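Local structure of nicotinamide-nucleotide adenylyltransferase NadR family / Ribosylnicotinamide kinase (Lactococcus lactis subsp. cremoris, 6GYE) at residues V119-G124 and N141-E146; S12-G17 and N115-T120; V183-S188 and L296-P301; S209-R214 and F311-W316. The protein probably phosphorylates nicotinamide riboside and adenylylates the resulting mononucleotide on the route to NAD+. All coordinates share one frame; numbering follows the deposited sequence.

Following the chain from its N terminus, interaction 2 comes first: it closes a loop of 97 residues by pairing 12-17 with 115-120. Interaction 1 starts where that pairing ends, sharing V119 and T120, and closes a short loop of 16 residues, so three neighbouring strands of one parallel sheet are joined in series. The chain then enters a second parallel sheet. Interaction 3 opens at 183 and interaction 4 at 209; they close at 296-301 and 311-316 in the same order, so these two long loops cross rather than nest. Their centres lie about 15 Å apart, whereas about 57 Å separates the centres of interactions 2 and 3, leaving two well-separated pairs, one in each sheet region.

Interaction 1: V119-G124 and N141-E146; sequences VTFYVG and NQYAVE
The shortest bonds, V119 N to Q142 O and E146 N to F121 O, are both 2.7 Å long and belong to five N-H...O bonds that tie the strands in parallel register. A144 O accepts another, from F121 N at 2.9 Å, with T120 CA adding a C-H...O contact to A144 O at 3.3 Å. V119 straddles Y143 and F121 straddles V145, each bonding to the residues before and after its partner. On the face of these four side chains, Y143 lies alongside V119, its CD1 3.6 Å from V119 CB, while F121 CE2 comes to 3.7 Å from the same CD1. The phenol oxygen Y143 OH takes a nearly straight bond (177°) from N141 ND2 at 3.0 Å and also bonds to D139. An alanine in place of Y143 would probably open a gap beside V119 and F121 and leave N141 ND2 and D139 without their shared hydroxyl. On the other face E146, its CG anti to the backbone N (chi1 172°), extends beside Y122 and sets OE2 at the ring edge, 3.5 Å from Y122 CE1. Strand 118-123, helix 126-133 and strand 142-147 form a beta-alpha-beta unit, whose helix packs L132 on F121 and V145; helix 95-110 also meets F121, and strand 15-21 flanks strand 118-123 on its other side.

Interaction 2: S12-G17 and N115-T120; sequences SGKNIG and NDLSVT
G13 meets L117 first, its carbonyl O lying 3.5 Å from L117 CD2, while the G13 amide bonds to E114. K14 follows with a chain bent at chi2 (-68°), which turns CD back across the turn at N115 and D116: K14 CE stands 3.2 Å from N115 O, and K14 CD is 3.3 Å from D116 O. The aliphatic part thus lies against two carbonyls, and NZ ends in a salt bridge with E114. The backbone of K14 starts the sheet pairing, S118 N donating to K14 O at 3.0 Å. N15 points to the same face as S118, its OD1 3.4 Å from S118 CB. I16 then bonds in both directions, its N to S118 O and its O to the N of T120, so that it straddles V119 as a parallel strand requires. Turned to the other face, I16 crosses L117, CG1 to CD1 at 4.2 Å, and sets CB 4.3 Å from V119 CG2. G17 closes the walk with a C-H...O contact from its CA to T120 O, 3.5 Å. Strand 15-21 is the middle strand of five: through G43 and L45 it also pairs with strand 43-50, while strand 118-123 passes the sheet on to strand 142-147, an order consistent with the Rossmann-like fold of nucleotidylyltransferases.

Interaction 3: V183-S188 and L296-P301; sequences VTVMGS and LILVIP
M186 reaches across to I297, its thioether SD 3.7 Å from I297 CG2, with the chain stretched out beyond CG so that CE also lies against that methyl. Beneath it the backbones form a parallel ladder of four bonds, the shortest running from M186 N to L298 O at 2.8 Å. T184 and M186 each bond through both N and O, straddling I297 and V299. The other face is built from branched methyls: V183 CG1 touches L298 CD1 at 3.9 Å, and V185 CG1 lies 4.2 Å from I300 CD1. A side chain at G187 would come tight against I300 CB.

Further out, helix 193-203 covers V185, L298 and I300 with V197, L200 and L196, and helix 358-370 sets Y369 on L296 and A362 on L298. On the M186 face L327 of helix 320-333 joins M294. Strand 255-259 continues the sheet beyond strand 181-187, and the side chain of T184 comes about 5 Å from bound nicotinamide riboside. Such a buried central strand, leading at G187 into an apparent Walker A loop and then a helix, is characteristic of P-loop NTPases.

Interaction 4: S209-R214 and F311-W316; sequences SEEYAR and FRHMEW. With SO4 (sulfate ion), chain F.
Next to the apparent P-loop, where a sulfate ion sits, the start of helix 212-220 faces the loop before helix 320-333, with R214 against F311 and E211 against H313. R214 NH2 reaches the sulfate through two weak bonds, the nearer to O2 at 3.1 Å, and forms a salt bridge with E211 OE2 at 3.3 Å. The same carboxylate oxygen takes a weak bond from H313 NE2 at 3.4 Å; the two side chains meet tip to tip, their planes 74° apart. H313 is held at its other nitrogen by D224, bonded to ND1. Its ring is sandwiched: F311 CE2 lies over the centre of one face, and W316 CE3 covers the other nearer the rim. R214 and F311 run alongside in opposite senses, R214 CG being 3.6 Å from F311 CD2, and the bend at chi3 (-40°) keeps NE against the same ring. This packing buries NE, which has no polar partner in the model. One residue earlier, A213 CB touches W316 CZ3 at 4.1 Å. An alanine in place of R214 would probably leave E211 OE2 without its guanidinium partner, deprive the sulfate of two contacts and open a gap beside F311. The sulfate, probably from the crystallisation liquor, is also bound by the amides of S190, T191, G192 and K193, an anion nest characteristic of the phosphate-binding loop of P-loop kinases.

Interaction 1: V119-G124 and N141-E146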
loop_
_atom_site.group_PDB
_atom_site.type_symbol
_atom_site.label_atom_id
_atom_site.label_comp_id
_atom_site.label_asym_id
_atom_site.label_seq_id
_atom_site.Cartn_x
_atom_site.Cartn_y
_atom_site.Cartn_z
ATOM N N VAL A 119 14.886 -28.989 -15.790
ATOM C CA VAL A 119 14.277 -28.125 -14.791
ATOM C C VAL A 119 15.045 -28.226 -13.481
ATOM O O VAL A 119 15.414 -29.325 -13.044
ATOM C CB VAL A 119 12.799 -28.496 -14.586
ATOM C CG1 VAL A 119 12.203 -27.659 -13.470
ATOM C CG2 VAL A 119 12.028 -28.277 -15.867
ATOM N N THR A 120 15.280 -27.071 -12.855
ATOM C CA THR A 120 15.919 -26.975 -11.547
ATOM C C THR A 120 14.989 -26.257 -10.573
ATOM O O THR A 120 14.565 -25.129 -10.833
ATOM C CB THR A 120 17.265 -26.249 -11.641
ATOM O OG1 THR A 120 18.092 -26.906 -12.602
ATOM C CG2 THR A 120 17.975 -26.232 -10.293
ATOM N N PHE A 121 14.677 -26.911 -9.456
ATOM C CA PHE A 121 13.932 -26.304 -8.358
ATOM C C PHE A 121 14.895 -25.649 -7.364
ATOM O O PHE A 121 15.804 -26.308 -6.856
ATOM C CB PHE A 121 13.097 -27.369 -7.639
ATOM C CG PHE A 121 11.941 -27.902 -8.443
ATOM C CD1 PHE A 121 10.759 -27.188 -8.539
ATOM C CD2 PHE A 121 12.034 -29.122 -9.091
ATOM C CE1 PHE A 121 9.699 -27.677 -9.272
ATOM C CE2 PHE A 121 10.966 -29.624 -9.832
ATOM C CZ PHE A 121 9.805 -28.907 -9.918
ATOM N N TYR A 122 14.689 -24.364 -7.071
ATOM C CA TYR A 122 15.445 -23.668 -6.027
ATOM C C TYR A 122 14.601 -23.675 -4.758
ATOM O O TYR A 122 13.572 -23.002 -4.689
ATOM C CB TYR A 122 15.827 -22.251 -6.468
ATOM C CG TYR A 122 16.673 -22.284 -7.735
ATOM C CD1 TYR A 122 18.063 -22.410 -7.675
ATOM C CD2 TYR A 122 16.074 -22.253 -8.998
ATOM C CE1 TYR A 122 18.837 -22.483 -8.835
ATOM C CE2 TYR A 122 16.840 -22.323 -10.159
ATOM C CZ TYR A 122 18.219 -22.436 -10.074
ATOM O OH TYR A 122 18.963 -22.512 -11.238
ATOM N N VAL A 123 15.051 -24.428 -3.755
ATOM C CA VAL A 123 14.263 -24.793 -2.581
ATOM C C VAL A 123 15.017 -24.398 -1.322
ATOM O O VAL A 123 16.229 -24.612 -1.225
ATOM C CB VAL A 123 13.955 -26.305 -2.580
ATOM C CG1 VAL A 123 13.370 -26.746 -1.254
ATOM C CG2 VAL A 123 12.997 -26.628 -3.706
ATOM N N GLY A 124 14.296 -23.846 -0.346
ATOM C CA GLY A 124 14.927 -23.303 0.843
ATOM C C GLY A 124 14.797 -24.063 2.151
ATOM O O GLY A 124 15.408 -23.662 3.144
ATOM N N ASN A 141 10.865 -34.790 -18.933
ATOM C CA ASN A 141 11.777 -33.778 -18.411
ATOM C C ASN A 141 12.836 -34.372 -17.489
ATOM O O ASN A 141 12.647 -35.418 -16.864
ATOM C CB ASN A 141 11.022 -32.699 -17.639
ATOM C CG ASN A 141 10.181 -31.832 -18.523
ATOM O OD1 ASN A 141 10.479 -31.640 -19.705
ATOM N ND2 ASN A 141 9.113 -31.296 -17.957
ATOM N N GLN A 142 13.951 -33.652 -17.391
ATOM C CA GLN A 142 15.005 -33.915 -16.427
ATOM C C GLN A 142 14.866 -32.920 -15.278
ATOM O O GLN A 142 14.800 -31.706 -15.502
ATOM C CB GLN A 142 16.379 -33.786 -17.084
ATOM C CG GLN A 142 17.541 -34.275 -16.223
ATOM C CD GLN A 142 18.902 -33.828 -16.748
ATOM O OE1 GLN A 142 19.074 -32.682 -17.180
ATOM N NE2 GLN A 142 19.865 -34.745 -16.748
ATOM N N TYR A 143 14.784 -33.439 -14.058
ATOM C CA TYR A 143 14.546 -32.645 -12.865
ATOM C C TYR A 143 15.704 -32.722 -11.895
ATOM O O TYR A 143 16.295 -33.786 -11.695
ATOM C CB TYR A 143 13.286 -33.094 -12.143
ATOM C CG TYR A 143 12.042 -32.773 -12.908
ATOM C CD1 TYR A 143 11.561 -31.464 -12.947
ATOM C CD2 TYR A 143 11.345 -33.761 -13.597
ATOM C CE1 TYR A 143 10.419 -31.142 -13.646
ATOM C CE2 TYR A 143 10.188 -33.452 -14.304
ATOM C CZ TYR A 143 9.735 -32.132 -14.324
ATOM O OH TYR A 143 8.601 -31.786 -15.016
ATOM N N ALA A 144 16.003 -31.583 -11.282
ATOM C CA ALA A 144 16.971 -31.503 -10.209
ATOM C C ALA A 144 16.430 -30.525 -9.179
ATOM O O ALA A 144 15.736 -29.563 -9.515
ATOM C CB ALA A 144 18.359 -31.063 -10.713
ATOM N N VAL A 145 16.752 -30.781 -7.921
ATOM C CA VAL A 145 16.389 -29.911 -6.816
ATOM C C VAL A 145 17.689 -29.378 -6.251
ATOM O O VAL A 145 18.629 -30.144 -6.025
ATOM C CB VAL A 145 15.565 -30.647 -5.746
ATOM C CG1 VAL A 145 15.475 -29.819 -4.488
ATOM C CG2 VAL A 145 14.183 -30.933 -6.269
ATOM N N GLU A 146 17.749 -28.076 -6.060
ATOM C CA GLU A 146 18.929 -27.391 -5.566
ATOM C C GLU A 146 18.550 -26.604 -4.322
ATOM O O GLU A 146 17.632 -25.781 -4.357
ATOM C CB GLU A 146 19.457 -26.454 -6.666
ATOM C CG GLU A 146 20.578 -25.511 -6.306
ATOM C CD GLU A 146 21.206 -24.854 -7.541
ATOM O OE1 GLU A 146 21.177 -25.479 -8.634
ATOM O OE2 GLU A 146 21.738 -23.718 -7.414
#

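Interaction 2: S12-G17 and N115-T120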
loop_
_atom_site.group_PDB
_atom_site.type_symbol
_atom_site.label_atom_id
_atom_site.label_comp_id
_atom_site.label_asym_id
_atom_site.label_seq_id
_atom_site.Cartn_x
_atom_site.Cartn_y
_atom_site.Cartn_z
ATOM N N SER A 12 9.620 -20.000 -22.922
ATOM C CA SER A 12 10.393 -20.697 -23.941
ATOM C C SER A 12 11.732 -21.160 -23.380
ATOM O O SER A 12 12.177 -20.715 -22.321
ATOM C CB SER A 12 10.636 -19.792 -25.143
ATOM O OG SER A 12 11.509 -18.735 -24.782
ATOM N N GLY A 13 12.386 -22.057 -24.113
ATOM C CA GLY A 13 13.711 -22.522 -23.751
ATOM C C GLY A 13 13.695 -23.915 -23.141
ATOM O O GLY A 13 12.657 -24.457 -22.765
ATOM N N LYS A 14 14.891 -24.502 -23.040
ATOM C CA LYS A 14 15.070 -25.837 -22.466
ATOM C C LYS A 14 15.474 -25.827 -20.992
ATOM O O LYS A 14 14.993 -26.661 -20.224
ATOM C CB LYS A 14 16.107 -26.630 -23.269
ATOM C CG LYS A 14 15.628 -27.090 -24.638
ATOM C CD LYS A 14 14.537 -28.145 -24.530
ATOM C CE LYS A 14 14.265 -28.796 -25.879
ATOM N NZ LYS A 14 13.767 -27.806 -26.875
ATOM N N ASN A 15 16.344 -24.915 -20.562
ATOM C CA ASN A 15 16.787 -24.868 -19.168
ATOM C C ASN A 15 15.898 -23.901 -18.396
ATOM O O ASN A 15 15.971 -22.684 -18.591
ATOM C CB ASN A 15 18.249 -24.453 -19.070
ATOM C CG ASN A 15 19.167 -25.450 -19.710
ATOM O OD1 ASN A 15 19.138 -26.632 -19.376
ATOM N ND2 ASN A 15 20.004 -24.983 -20.623
ATOM N N ILE A 16 15.049 -24.445 -17.530
ATOM C CA ILE A 16 14.037 -23.671 -16.818
ATOM C C ILE A 16 14.323 -23.740 -15.324
ATOM O O ILE A 16 14.514 -24.833 -14.774
ATOM C CB ILE A 16 12.619 -24.196 -17.106
ATOM C CG1 ILE A 16 12.333 -24.253 -18.622
ATOM C CG2 ILE A 16 11.606 -23.399 -16.302
ATOM C CD1 ILE A 16 12.489 -22.940 -19.368
ATOM N N GLY A 17 14.329 -22.584 -14.665
ATOM C CA GLY A 17 14.466 -22.503 -13.218
ATOM C C GLY A 17 13.127 -22.190 -12.572
ATOM O O GLY A 17 12.352 -21.385 -13.091
ATOM N N ASN A 115 9.194 -29.243 -24.775
ATOM C CA ASN A 115 9.337 -30.540 -24.129
ATOM C C ASN A 115 10.821 -30.850 -23.965
ATOM O O ASN A 115 11.684 -30.115 -24.456
ATOM C CB ASN A 115 8.661 -31.646 -24.951
ATOM C CG ASN A 115 7.184 -31.401 -25.165
ATOM O OD1 ASN A 115 6.515 -30.797 -24.330
ATOM N ND2 ASN A 115 6.665 -31.873 -26.294
ATOM N N ASP A 116 11.109 -31.964 -23.288
ATOM C CA ASP A 116 12.486 -32.366 -22.984
ATOM C C ASP A 116 13.234 -31.259 -22.242
ATOM O O ASP A 116 14.327 -30.839 -22.631
ATOM C CB ASP A 116 13.230 -32.772 -24.253
ATOM C CG ASP A 116 12.430 -33.721 -25.102
ATOM O OD1 ASP A 116 12.045 -34.787 -24.578
ATOM O OD2 ASP A 116 12.165 -33.390 -26.277
ATOM N N LEU A 117 12.621 -30.770 -21.170
ATOM C CA LEU A 117 13.221 -29.694 -20.402
ATOM C C LEU A 117 14.250 -30.233 -19.425
ATOM O O LEU A 117 14.221 -31.401 -19.031
ATOM C CB LEU A 117 12.168 -28.937 -19.608
ATOM C CG LEU A 117 10.968 -28.375 -20.354
ATOM C CD1 LEU A 117 10.098 -27.695 -19.318
ATOM C CD2 LEU A 117 11.406 -27.412 -21.454
ATOM N N SER A 118 15.148 -29.347 -19.014
ATOM C CA SER A 118 16.014 -29.555 -17.860
ATOM C C SER A 118 15.578 -28.527 -16.823
ATOM O O SER A 118 15.823 -27.327 -16.990
ATOM C CB SER A 118 17.490 -29.413 -18.223
ATOM O OG SER A 118 18.316 -29.621 -17.084
ATOM N N VAL A 119 14.886 -28.989 -15.790
ATOM C CA VAL A 119 14.277 -28.125 -14.791
ATOM C C VAL A 119 15.045 -28.226 -13.481
ATOM O O VAL A 119 15.414 -29.325 -13.044
ATOM C CB VAL A 119 12.799 -28.496 -14.586
ATOM C CG1 VAL A 119 12.203 -27.659 -13.470
ATOM C CG2 VAL A 119 12.028 -28.277 -15.867
ATOM N N THR A 120 15.280 -27.071 -12.855
ATOM C CA THR A 120 15.919 -26.975 -11.547
ATOM C C THR A 120 14.989 -26.257 -10.573
ATOM O O THR A 120 14.565 -25.129 -10.833
ATOM C CB THR A 120 17.265 -26.249 -11.641
ATOM O OG1 THR A 120 18.092 -26.906 -12.602
ATOM C CG2 THR A 120 17.975 -26.232 -10.293
#

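Interaction 3: V183-S188 and L296-P301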
loop_
_atom_site.group_PDB
_atom_site.type_symbol
_atom_site.label_atom_id
_atom_site.label_comp_id
_atom_site.label_asym_id
_atom_site.label_seq_id
_atom_site.Cartn_x
_atom_site.Cartn_y
_atom_site.Cartn_z
ATOM N N VAL A 183 -0.319 10.448 7.110
ATOM C CA VAL A 183 -0.748 11.493 8.038
ATOM C C VAL A 183 -1.660 12.444 7.280
ATOM O O VAL A 183 -1.249 13.017 6.265
ATOM C CB VAL A 183 0.455 12.273 8.596
ATOM C CG1 VAL A 183 -0.008 13.353 9.569
ATOM C CG2 VAL A 183 1.455 11.348 9.217
ATOM N N THR A 184 -2.873 12.652 7.788
ATOM C CA THR A 184 -3.843 13.529 7.141
ATOM C C THR A 184 -4.148 14.709 8.049
ATOM O O THR A 184 -4.410 14.526 9.241
ATOM C CB THR A 184 -5.136 12.774 6.810
ATOM O OG1 THR A 184 -4.841 11.653 5.969
ATOM C CG2 THR A 184 -6.114 13.697 6.085
ATOM N N VAL A 185 -4.124 15.911 7.493
ATOM C CA VAL A 185 -4.426 17.124 8.249
ATOM C C VAL A 185 -5.836 17.585 7.901
ATOM O O VAL A 185 -6.227 17.598 6.730
ATOM C CB VAL A 185 -3.391 18.230 7.962
ATOM C CG1 VAL A 185 -3.751 19.484 8.719
ATOM C CG2 VAL A 185 -1.982 17.754 8.314
ATOM N N MET A 186 -6.600 17.962 8.914
ATOM C CA MET A 186 -7.997 18.356 8.764
ATOM C C MET A 186 -8.263 19.644 9.539
ATOM O O MET A 186 -7.709 19.856 10.623
ATOM C CB MET A 186 -8.946 17.239 9.262
ATOM C CG MET A 186 -8.777 15.881 8.563
ATOM S SD MET A 186 -10.049 14.696 9.100
ATOM C CE MET A 186 -9.542 13.219 8.202
ATOM N N GLY A 187 -9.117 20.498 8.993
ATOM C CA GLY A 187 -9.433 21.750 9.652
ATOM C C GLY A 187 -10.216 22.657 8.732
ATOM O O GLY A 187 -10.340 22.411 7.528
ATOM N N SER A 188 -10.749 23.723 9.326
ATOM C CA SER A 188 -11.484 24.733 8.571
ATOM C C SER A 188 -10.546 25.458 7.610
ATOM O O SER A 188 -9.321 25.359 7.696
ATOM C CB SER A 188 -12.108 25.767 9.505
ATOM O OG SER A 188 -12.770 25.160 10.600
ATOM N N LEU A 296 -2.513 8.641 11.229
ATOM C CA LEU A 296 -2.542 9.762 12.153
ATOM C C LEU A 296 -3.368 10.859 11.509
ATOM O O LEU A 296 -3.146 11.174 10.338
ATOM C CB LEU A 296 -1.129 10.274 12.452
ATOM C CG LEU A 296 -1.111 11.607 13.200
ATOM C CD1 LEU A 296 -1.738 11.421 14.590
ATOM C CD2 LEU A 296 0.301 12.189 13.293
ATOM N N ILE A 297 -4.308 11.422 12.265
ATOM C CA ILE A 297 -5.176 12.498 11.810
ATOM C C ILE A 297 -4.931 13.712 12.702
ATOM O O ILE A 297 -5.251 13.692 13.899
ATOM C CB ILE A 297 -6.651 12.075 11.837
ATOM C CG1 ILE A 297 -6.882 10.917 10.858
ATOM C CG2 ILE A 297 -7.569 13.257 11.497
ATOM C CD1 ILE A 297 -8.199 10.158 11.099
ATOM N N LEU A 298 -4.379 14.769 12.126
ATOM C CA LEU A 298 -4.105 16.012 12.838
ATOM C C LEU A 298 -5.243 16.998 12.592
ATOM O O LEU A 298 -5.488 17.390 11.449
ATOM C CB LEU A 298 -2.781 16.620 12.369
ATOM C CG LEU A 298 -1.552 15.784 12.724
ATOM C CD1 LEU A 298 -0.319 16.311 12.052
ATOM C CD2 LEU A 298 -1.346 15.747 14.222
ATOM N N VAL A 299 -5.921 17.416 13.659
ATOM C CA VAL A 299 -7.054 18.327 13.553
ATOM C C VAL A 299 -6.616 19.685 14.077
ATOM O O VAL A 299 -6.154 19.789 15.218
ATOM C CB VAL A 299 -8.273 17.807 14.333
ATOM C CG1 VAL A 299 -9.377 18.851 14.353
ATOM C CG2 VAL A 299 -8.774 16.501 13.720
ATOM N N ILE A 300 -6.764 20.724 13.258
ATOM C CA ILE A 300 -6.496 22.095 13.687
ATOM C C ILE A 300 -7.808 22.682 14.206
ATOM O O ILE A 300 -8.721 22.934 13.404
ATOM C CB ILE A 300 -5.924 22.940 12.545
ATOM C CG1 ILE A 300 -4.646 22.299 11.992
ATOM C CG2 ILE A 300 -5.687 24.366 13.025
ATOM C CD1 ILE A 300 -4.033 23.078 10.816
ATOM N N PRO A 301 -7.927 22.949 15.501
ATOM C CA PRO A 301 -9.188 23.432 16.051
ATOM C C PRO A 301 -9.313 24.929 15.862
ATOM O O PRO A 301 -8.310 25.626 15.660
ATOM C CB PRO A 301 -9.077 23.067 17.535
ATOM C CG PRO A 301 -7.623 23.204 17.798
ATOM C CD PRO A 301 -6.913 22.762 16.549
#

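Interaction 4: S209-R214 and F311-W316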
loop_
_atom_site.group_PDB
_atom_site.type_symbol
_atom_site.label_atom_id
_atom_site.label_comp_id
_atom_site.label_asym_id
_atom_site.label_seq_id
_atom_site.Cartn_x
_atom_site.Cartn_y
_atom_site.Cartn_z
ATOM N N SER A 209 0.326 16.240 -0.354
ATOM C CA SER A 209 -0.661 16.688 -1.317
ATOM C C SER A 209 -1.107 18.110 -0.987
ATOM O O SER A 209 -0.885 18.618 0.114
ATOM C CB SER A 209 -1.866 15.747 -1.321
ATOM O OG SER A 209 -2.550 15.869 -0.090
ATOM N N GLU A 210 -1.799 18.723 -1.942
ATOM C CA GLU A 210 -2.412 20.031 -1.756
ATOM C C GLU A 210 -3.907 19.848 -1.559
ATOM O O GLU A 210 -4.465 18.772 -1.799
ATOM C CB GLU A 210 -2.169 20.954 -2.962
ATOM C CG GLU A 210 -0.715 21.277 -3.306
ATOM C CD GLU A 210 -0.043 22.245 -2.330
ATOM O OE1 GLU A 210 -0.685 22.681 -1.348
ATOM O OE2 GLU A 210 1.145 22.577 -2.555
ATOM N N GLU A 211 -4.558 20.906 -1.089
ATOM C CA GLU A 211 -6.009 20.878 -0.928
ATOM C C GLU A 211 -6.648 21.041 -2.307
ATOM O O GLU A 211 -6.568 22.113 -2.916
ATOM C CB GLU A 211 -6.485 21.959 0.040
ATOM C CG GLU A 211 -7.979 21.805 0.359
ATOM C CD GLU A 211 -8.528 22.891 1.274
ATOM O OE1 GLU A 211 -9.360 22.578 2.165
ATOM O OE2 GLU A 211 -8.144 24.061 1.078
ATOM N N TYR A 212 -7.300 19.988 -2.797
ATOM C CA TYR A 212 -7.805 20.023 -4.165
ATOM C C TYR A 212 -8.850 21.124 -4.335
ATOM O O TYR A 212 -8.912 21.772 -5.389
ATOM C CB TYR A 212 -8.374 18.644 -4.544
ATOM C CG TYR A 212 -8.989 18.591 -5.934
ATOM C CD1 TYR A 212 -8.185 18.471 -7.060
ATOM C CD2 TYR A 212 -10.371 18.708 -6.125
ATOM C CE1 TYR A 212 -8.727 18.443 -8.339
ATOM C CE2 TYR A 212 -10.928 18.677 -7.414
ATOM C CZ TYR A 212 -10.093 18.549 -8.517
ATOM O OH TYR A 212 -10.600 18.525 -9.804
ATOM N N ALA A 213 -9.663 21.361 -3.299
ATOM C CA ALA A 213 -10.725 22.361 -3.388
ATOM C C ALA A 213 -10.186 23.723 -3.800
ATOM O O ALA A 213 -10.811 24.432 -4.596
ATOM C CB ALA A 213 -11.481 22.461 -2.056
ATOM N N ARG A 214 -9.025 24.104 -3.276
ATOM C CA ARG A 214 -8.423 25.365 -3.681
ATOM C C ARG A 214 -8.054 25.351 -5.159
ATOM O O ARG A 214 -8.316 26.319 -5.875
ATOM C CB ARG A 214 -7.204 25.667 -2.818
ATOM C CG ARG A 214 -6.424 26.904 -3.232
ATOM C CD ARG A 214 -5.437 27.220 -2.149
ATOM N NE ARG A 214 -6.063 26.992 -0.844
ATOM C CZ ARG A 214 -5.407 26.868 0.306
ATOM N NH1 ARG A 214 -4.080 26.934 0.333
ATOM N NH2 ARG A 214 -6.086 26.671 1.429
ATOM N N PHE A 311 -5.361 33.749 -1.709
ATOM C CA PHE A 311 -6.608 33.007 -1.861
ATOM C C PHE A 311 -7.217 32.683 -0.498
ATOM O O PHE A 311 -6.547 32.119 0.371
ATOM C CB PHE A 311 -6.375 31.716 -2.662
ATOM C CG PHE A 311 -7.633 30.936 -2.946
ATOM C CD1 PHE A 311 -8.428 31.250 -4.036
ATOM C CD2 PHE A 311 -8.016 29.884 -2.126
ATOM C CE1 PHE A 311 -9.583 30.535 -4.298
ATOM C CE2 PHE A 311 -9.172 29.165 -2.382
ATOM C CZ PHE A 311 -9.953 29.489 -3.468
ATOM N N ARG A 312 -8.483 33.060 -0.315
ATOM C CA ARG A 312 -9.222 32.799 0.914
ATOM C C ARG A 312 -10.574 32.180 0.581
ATOM O O ARG A 312 -11.326 32.732 -0.230
ATOM C CB ARG A 312 -9.409 34.082 1.745
ATOM C CG ARG A 312 -9.475 35.380 0.945
ATOM C CD ARG A 312 -9.469 36.610 1.863
ATOM N NE ARG A 312 -8.593 36.434 3.023
ATOM C CZ ARG A 312 -8.987 36.535 4.290
ATOM N NH1 ARG A 312 -10.252 36.821 4.574
ATOM N NH2 ARG A 312 -8.118 36.355 5.274
ATOM N N HIS A 313 -10.872 31.031 1.194
ATOM C CA HIS A 313 -12.232 30.491 1.194
ATOM C C HIS A 313 -13.110 31.469 1.969
ATOM O O HIS A 313 -13.125 31.455 3.202
ATOM C CB HIS A 313 -12.301 29.122 1.861
ATOM C CG HIS A 313 -11.691 27.990 1.086
ATOM N ND1 HIS A 313 -12.386 27.279 0.131
ATOM C CD2 HIS A 313 -10.483 27.383 1.199
ATOM C CE1 HIS A 313 -11.616 26.317 -0.347
ATOM N NE2 HIS A 313 -10.458 26.354 0.289
ATOM N N MET A 314 -13.844 32.330 1.259
ATOM C CA MET A 314 -14.510 33.440 1.938
ATOM C C MET A 314 -15.710 32.962 2.757
ATOM O O MET A 314 -15.904 33.409 3.894
ATOM C CB MET A 314 -14.920 34.514 0.925
ATOM C CG MET A 314 -14.811 35.962 1.446
ATOM S SD MET A 314 -13.143 36.532 1.877
ATOM C CE MET A 314 -13.390 37.074 3.569
ATOM N N GLU A 315 -16.523 32.053 2.206
ATOM C CA GLU A 315 -17.686 31.556 2.942
ATOM C C GLU A 315 -17.325 30.470 3.950
ATOM O O GLU A 315 -17.945 30.394 5.017
ATOM C CB GLU A 315 -18.743 31.016 1.980
ATOM C CG GLU A 315 -20.012 30.530 2.672
ATOM C CD GLU A 315 -20.663 29.359 1.957
ATOM O OE1 GLU A 315 -20.091 28.246 1.989
ATOM O OE2 GLU A 315 -21.749 29.552 1.366
ATOM N N TRP A 316 -16.331 29.631 3.637
ATOM C CA TRP A 316 -15.868 28.603 4.567
ATOM C C TRP A 316 -15.148 29.184 5.783
ATOM O O TRP A 316 -14.787 28.423 6.688
ATOM C CB TRP A 316 -14.960 27.593 3.840
ATOM C CG TRP A 316 -15.704 26.678 2.872
ATOM C CD1 TRP A 316 -17.056 26.678 2.610
ATOM C CD2 TRP A 316 -15.141 25.627 2.056
ATOM N NE1 TRP A 316 -17.359 25.695 1.690
ATOM C CE2 TRP A 316 -16.207 25.040 1.332
ATOM C CE3 TRP A 316 -13.843 25.126 1.870
ATOM C CZ2 TRP A 316 -16.012 23.978 0.435
ATOM C CZ3 TRP A 316 -13.653 24.068 0.974
ATOM C CH2 TRP A 316 -14.734 23.509 0.272
HETATM S S SO4 F . -5.498 26.932 5.214
HETATM O O1 SO4 F . -4.654 28.098 5.495
HETATM O O2 SO4 F . -6.636 27.292 4.379
HETATM O O3 SO4 F . -4.772 25.911 4.469
HETATM O O4 SO4 F . -5.963 26.433 6.500
#